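Local atomic coordinates of Cas13d (uncultured Ruminococcus sp, PDB entry 6IV9), a protein that binds a CRISPR RNA, here in a binary complex, and through its two HEPN domains probably matures that RNA and cleaves target RNA. Residues A[372-376]-A[377-381]. The protein carries 2 engineered substitutions. Numbering follows the deposited sequence.
With nucleotides of chain B.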
ATOM      1  N   LEU A 372      16.888 -11.451  -3.641  1.00 28.08           N
ATOM      2  CA  LEU A 372      17.791 -12.570  -3.264  1.00 30.03           C
ATOM      3  C   LEU A 372      17.043 -13.767  -2.652  1.00 29.98           C
ATOM      4  O   LEU A 372      17.578 -14.850  -2.718  1.00 27.64           O
ATOM      5  CB  LEU A 372      18.770 -12.016  -2.231  1.00 34.78           C
ATOM      6  CG  LEU A 372      20.189 -11.706  -2.672  1.00 39.34           C
ATOM      7  CD1 LEU A 372      20.291 -11.464  -4.152  1.00 39.38           C
ATOM      8  CD2 LEU A 372      20.757 -10.557  -1.877  1.00 35.02           C
ATOM      9  N   GLY A 373      15.851 -13.572  -2.090  1.00 25.72           N
ATOM     10  CA  GLY A 373      15.131 -14.668  -1.418  1.00 27.63           C
ATOM     11  C   GLY A 373      15.359 -14.681   0.087  1.00 25.64           C
ATOM     12  O   GLY A 373      14.952 -15.603   0.740  1.00 26.85           O
ATOM     13  N   PHE A 374      16.038 -13.667   0.592  1.00 26.24           N
ATOM     14  CA  PHE A 374      16.259 -13.456   2.041  1.00 26.30           C
ATOM     15  C   PHE A 374      16.556 -11.973   2.269  1.00 23.78           C
ATOM     16  O   PHE A 374      16.908 -11.297   1.339  1.00 24.36           O
ATOM     17  CB  PHE A 374      17.348 -14.370   2.590  1.00 25.73           C
ATOM     18  CG  PHE A 374      18.609 -14.335   1.784  1.00 25.96           C
ATOM     19  CD1 PHE A 374      19.567 -13.373   2.014  1.00 29.48           C
ATOM     20  CD2 PHE A 374      18.817 -15.243   0.770  1.00 26.65           C
ATOM     21  CE1 PHE A 374      20.720 -13.337   1.256  1.00 29.87           C
ATOM     22  CE2 PHE A 374      19.971 -15.210   0.017  1.00 26.56           C
ATOM     23  CZ  PHE A 374      20.913 -14.253   0.259  1.00 28.44           C
ATOM     24  N   SER A 375      16.453 -11.534   3.514  1.00 24.16           N
ATOM     25  CA  SER A 375      16.629 -10.104   3.835  1.00 26.99           C
ATOM     26  C   SER A 375      18.087  -9.783   4.150  1.00 28.54           C
ATOM     27  O   SER A 375      18.601 -10.298   5.100  1.00 29.26           O
ATOM     28  CB  SER A 375      15.725  -9.714   4.959  1.00 26.93           C
ATOM     29  OG  SER A 375      15.994  -8.423   5.416  1.00 24.73           O
ATOM     30  N   ILE A 376      18.700  -8.960   3.316  1.00 27.20           N
ATOM     31  CA  ILE A 376      20.089  -8.495   3.563  1.00 28.24           C
ATOM     32  C   ILE A 376      20.084  -7.627   4.825  1.00 31.01           C
ATOM     33  O   ILE A 376      20.932  -7.802   5.672  1.00 29.18           O
ATOM     34  CB  ILE A 376      20.614  -7.737   2.339  1.00 30.04           C
ATOM     35  CG1 ILE A 376      20.945  -8.697   1.199  1.00 31.76           C
ATOM     36  CG2 ILE A 376      21.800  -6.890   2.718  1.00 31.31           C
ATOM     37  CD1 ILE A 376      22.085  -9.614   1.492  1.00 33.84           C
ATOM     38  N   LYS A 377      19.078  -6.777   4.957  1.00 27.16           N
ATOM     39  CA  LYS A 377      18.953  -5.883   6.126  1.00 31.58           C
ATOM     40  C   LYS A 377      18.847  -6.732   7.393  1.00 29.23           C
ATOM     41  O   LYS A 377      19.462  -6.395   8.369  1.00 28.10           O
ATOM     42  CB  LYS A 377      17.702  -5.031   5.947  1.00 31.85           C
ATOM     43  CG  LYS A 377      17.223  -4.266   7.162  1.00 39.92           C
ATOM     44  CD  LYS A 377      16.070  -3.370   6.815  1.00 46.18           C
ATOM     45  CE  LYS A 377      15.360  -2.776   8.007  1.00 55.91           C
ATOM     46  NZ  LYS A 377      14.253  -1.881   7.586  1.00 65.11           N
ATOM     47  N   LYS A 378      18.088  -7.813   7.351  1.00 28.23           N
ATOM     48  CA  LYS A 378      17.950  -8.638   8.571  1.00 31.16           C
ATOM     49  C   LYS A 378      19.303  -9.243   8.943  1.00 29.09           C
ATOM     50  O   LYS A 378      19.595  -9.312  10.113  1.00 31.47           O
ATOM     51  CB  LYS A 378      16.854  -9.683   8.399  1.00 33.64           C
ATOM     52  CG  LYS A 378      16.361 -10.302   9.691  1.00 38.54           C
ATOM     53  CD  LYS A 378      15.523 -11.515   9.475  1.00 41.30           C
ATOM     54  CE  LYS A 378      14.086 -11.323   9.882  1.00 57.55           C
ATOM     55  NZ  LYS A 378      13.977 -10.920  11.303  1.00 65.26           N
ATOM     56  N   LEU A 379      20.067  -9.697   7.957  1.00 29.41           N
ATOM     57  CA  LEU A 379      21.396 -10.280   8.243  1.00 30.33           C
ATOM     58  C   LEU A 379      22.291  -9.202   8.856  1.00 35.03           C
ATOM     59  O   LEU A 379      22.903  -9.472   9.872  1.00 33.34           O
ATOM     60  CB  LEU A 379      22.004 -10.797   6.943  1.00 28.93           C
ATOM     61  CG  LEU A 379      21.395 -12.083   6.408  1.00 27.72           C
ATOM     62  CD1 LEU A 379      21.877 -12.348   5.005  1.00 27.15           C
ATOM     63  CD2 LEU A 379      21.717 -13.252   7.316  1.00 32.49           C
ATOM     64  N   ARG A 380      22.308  -8.017   8.261  1.00 30.11           N
ATOM     65  CA  ARG A 380      23.141  -6.915   8.792  1.00 32.58           C
ATOM     66  C   ARG A 380      22.665  -6.562  10.203  1.00 35.00           C
ATOM     67  O   ARG A 380      23.498  -6.367  11.063  1.00 34.10           O
ATOM     68  CB  ARG A 380      23.072  -5.703   7.865  1.00 30.88           C
ATOM     69  CG  ARG A 380      23.756  -4.468   8.416  1.00 31.44           C
ATOM     70  CD  ARG A 380      22.762  -3.455   8.911  1.00 38.91           C
ATOM     71  NE  ARG A 380      21.983  -2.973   7.793  1.00 42.31           N
ATOM     72  CZ  ARG A 380      20.849  -2.319   7.903  1.00 41.60           C
ATOM     73  NH1 ARG A 380      20.334  -2.099   9.093  1.00 34.98           N
ATOM     74  NH2 ARG A 380      20.238  -1.877   6.823  1.00 38.30           N
ATOM     75  N   GLU A 381      21.356  -6.508  10.415  1.00 31.91           N
ATOM     76  CA  GLU A 381      20.828  -6.170  11.756  1.00 37.37           C
ATOM     77  C   GLU A 381      21.272  -7.223  12.779  1.00 36.43           C
ATOM     78  O   GLU A 381      21.609  -6.846  13.866  1.00 34.79           O
ATOM     79  CB  GLU A 381      19.310  -6.060  11.720  1.00 37.78           C
ATOM     80  CG  GLU A 381      18.808  -4.753  11.162  1.00 39.78           C
ATOM     81  CD  GLU A 381      17.299  -4.710  10.995  1.00 55.41           C
ATOM     82  OE1 GLU A 381      16.759  -3.613  10.901  1.00 62.40           O
ATOM     83  OE2 GLU A 381      16.671  -5.780  10.958  1.00 60.35           O
TER
ATOM     84  P     C B  32      12.196 -15.100   4.277  1.00 27.72           P
ATOM     85  OP1   C B  32      13.268 -14.847   5.292  1.00 28.55           O
ATOM     86  OP2   C B  32      10.809 -14.838   4.649  1.00 25.56           O
ATOM     87  O5'   C B  32      12.600 -14.345   2.958  1.00 26.17           O
ATOM     88  C5'   C B  32      12.226 -12.994   2.651  1.00 24.93           C
ATOM     89  C4'   C B  32      12.529 -12.718   1.219  1.00 24.63           C
ATOM     90  O4'   C B  32      11.652 -13.510   0.392  1.00 26.84           O
ATOM     91  C3'   C B  32      12.251 -11.294   0.794  1.00 25.29           C
ATOM     92  O3'   C B  32      13.365 -10.455   1.076  1.00 27.71           O
ATOM     93  C2'   C B  32      12.019 -11.450  -0.691  1.00 25.42           C
ATOM     94  O2'   C B  32      13.212 -11.538  -1.438  1.00 28.30           O
ATOM     95  C1'   C B  32      11.235 -12.752  -0.732  1.00 26.49           C
ATOM     96  N1    C B  32       9.771 -12.553  -0.645  1.00 26.01           N
ATOM     97  C2    C B  32       9.112 -11.966  -1.723  1.00 28.77           C
ATOM     98  O2    C B  32       9.778 -11.574  -2.685  1.00 28.63           O
ATOM     99  N3    C B  32       7.770 -11.833  -1.682  1.00 30.31           N
ATOM    100  C4    C B  32       7.087 -12.276  -0.625  1.00 29.91           C
ATOM    101  N4    C B  32       5.759 -12.140  -0.638  1.00 31.00           N
ATOM    102  C5    C B  32       7.725 -12.948   0.458  1.00 29.82           C
ATOM    103  C6    C B  32       9.061 -13.060   0.409  1.00 28.22           C
ATOM    104  P     C B  33      13.169  -9.098   1.851  1.00 26.62           P
ATOM    105  OP1   C B  33      14.478  -8.409   1.849  1.00 26.07           O
ATOM    106  OP2   C B  33      12.404  -9.359   3.093  1.00 24.00           O
ATOM    107  O5'   C B  33      12.169  -8.280   0.915  1.00 25.06           O
ATOM    108  C5'   C B  33      12.563  -7.866  -0.402  1.00 23.67           C
ATOM    109  C4'   C B  33      11.415  -7.296  -1.159  1.00 24.92           C
ATOM    110  O4'   C B  33      10.491  -8.357  -1.496  1.00 26.14           O
ATOM    111  C3'   C B  33      10.546  -6.296  -0.415  1.00 25.45           C
ATOM    112  O3'   C B  33      11.124  -5.007  -0.444  1.00 24.70           O
ATOM    113  C2'   C B  33       9.270  -6.359  -1.220  1.00 25.60           C
ATOM    114  O2'   C B  33       9.376  -5.723  -2.482  1.00 25.49           O
ATOM    115  C1'   C B  33       9.162  -7.862  -1.443  1.00 24.76           C
ATOM    116  N1    C B  33       8.405  -8.538  -0.364  1.00 24.34           N
ATOM    117  C2    C B  33       7.012  -8.510  -0.447  1.00 26.29           C
ATOM    118  O2    C B  33       6.482  -7.878  -1.375  1.00 28.09           O
ATOM    119  N3    C B  33       6.285  -9.131   0.504  1.00 25.99           N
ATOM    120  C4    C B  33       6.895  -9.730   1.530  1.00 25.76           C
ATOM    121  N4    C B  33       6.141 -10.372   2.413  1.00 27.04           N
ATOM    122  C5    C B  33       8.313  -9.807   1.622  1.00 25.65           C
ATOM    123  C6    C B  33       9.022  -9.220   0.648  1.00 23.20           C
ATOM    124  P     U B  31       7.573 -18.228   4.445  1.00 29.57           P
ATOM    125  OP1   U B  31       7.958 -18.515   5.821  1.00 31.53           O
ATOM    126  OP2   U B  31       6.748 -17.084   3.973  1.00 31.87           O
ATOM    127  O5'   U B  31       8.892 -17.963   3.611  1.00 26.09           O
ATOM    128  C5'   U B  31      10.025 -18.847   3.813  1.00 25.86           C
ATOM    129  C4'   U B  31      11.072 -18.479   2.802  1.00 26.24           C
ATOM    130  O4'   U B  31      10.592 -18.799   1.486  1.00 26.02           O
ATOM    131  C3'   U B  31      11.453 -17.002   2.660  1.00 26.90           C
ATOM    132  O3'   U B  31      12.289 -16.562   3.740  1.00 29.49           O
ATOM    133  C2'   U B  31      12.146 -17.002   1.309  1.00 27.61           C
ATOM    134  O2'   U B  31      13.445 -17.527   1.396  1.00 31.35           O
ATOM    135  C1'   U B  31      11.259 -17.974   0.536  1.00 28.00           C
ATOM    136  N1    U B  31      10.238 -17.222  -0.176  1.00 28.98           N
ATOM    137  C2    U B  31      10.602 -16.665  -1.371  1.00 30.96           C
ATOM    138  O2    U B  31      11.732 -16.761  -1.822  1.00 34.55           O
ATOM    139  N3    U B  31       9.606 -15.980  -2.000  1.00 29.25           N
ATOM    140  C4    U B  31       8.310 -15.797  -1.554  1.00 28.27           C
ATOM    141  O4    U B  31       7.527 -15.114  -2.212  1.00 35.06           O
ATOM    142  C5    U B  31       8.024 -16.408  -0.308  1.00 30.39           C
ATOM    143  C6    U B  31       8.975 -17.076   0.326  1.00 26.72           C
TER
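Ser-375 N-caps helix 376-386 by accepting the backbone N-H of Lys-378, a local contact at the helix start where the loop after helix 353-366 also touches the CRISPR RNA. The capping bond runs from Lys-378 N to Ser-375 OG over 2.9 Å, with an angle of 153° at the hydrogen. The torsion that sets OG opposite the backbone N (chi1 172°) brings it over the first turn, close to Lys-378 N, where it also lies 3.4 Å from Lys-378 CB. Replacing this serine with an alanine would probably leave the Lys-378 N-H without its capping acceptor and weaken the start of the helix.

The main chain then takes over: Leu-379 N donates to Ser-375 O at 3.3 Å, well tilted from the carbonyl plane, whereas Arg-380 N reaches Ile-376 O in a straighter bond of 2.9 Å. Apolar packing backs this turn. Leu-379 CD1 meets the Phe-374 ring obliquely, 3.9 Å from Phe-374 CD1, while Leu-372 CB lies over one face of that ring; Tyr-415 of helix 400-418 packs against it edge-to-face, and helices 420-432 and 436-464 add further contacts. The polar ends of Lys-378 and Arg-380 leave the turn for salt bridges with Glu-440 and Asp-408.

On the RNA side, the backbone of Gly-373 meets ribose hydroxyls of U31 and C32 of chain B, while Ser-375 lies beside a phosphate oxygen of C33. Gly-373 N makes a weak bond to O2' of C32. At this backbone conformation a side chain on Gly-373 would jam against the carbonyl O of Leu-372. Near the cap, OP1 of C33 comes within 3.4 Å of Ser-375 CA, and the O2' of U31 donates to Gly-373 O in a short hydrogen bond of 2.5 Å.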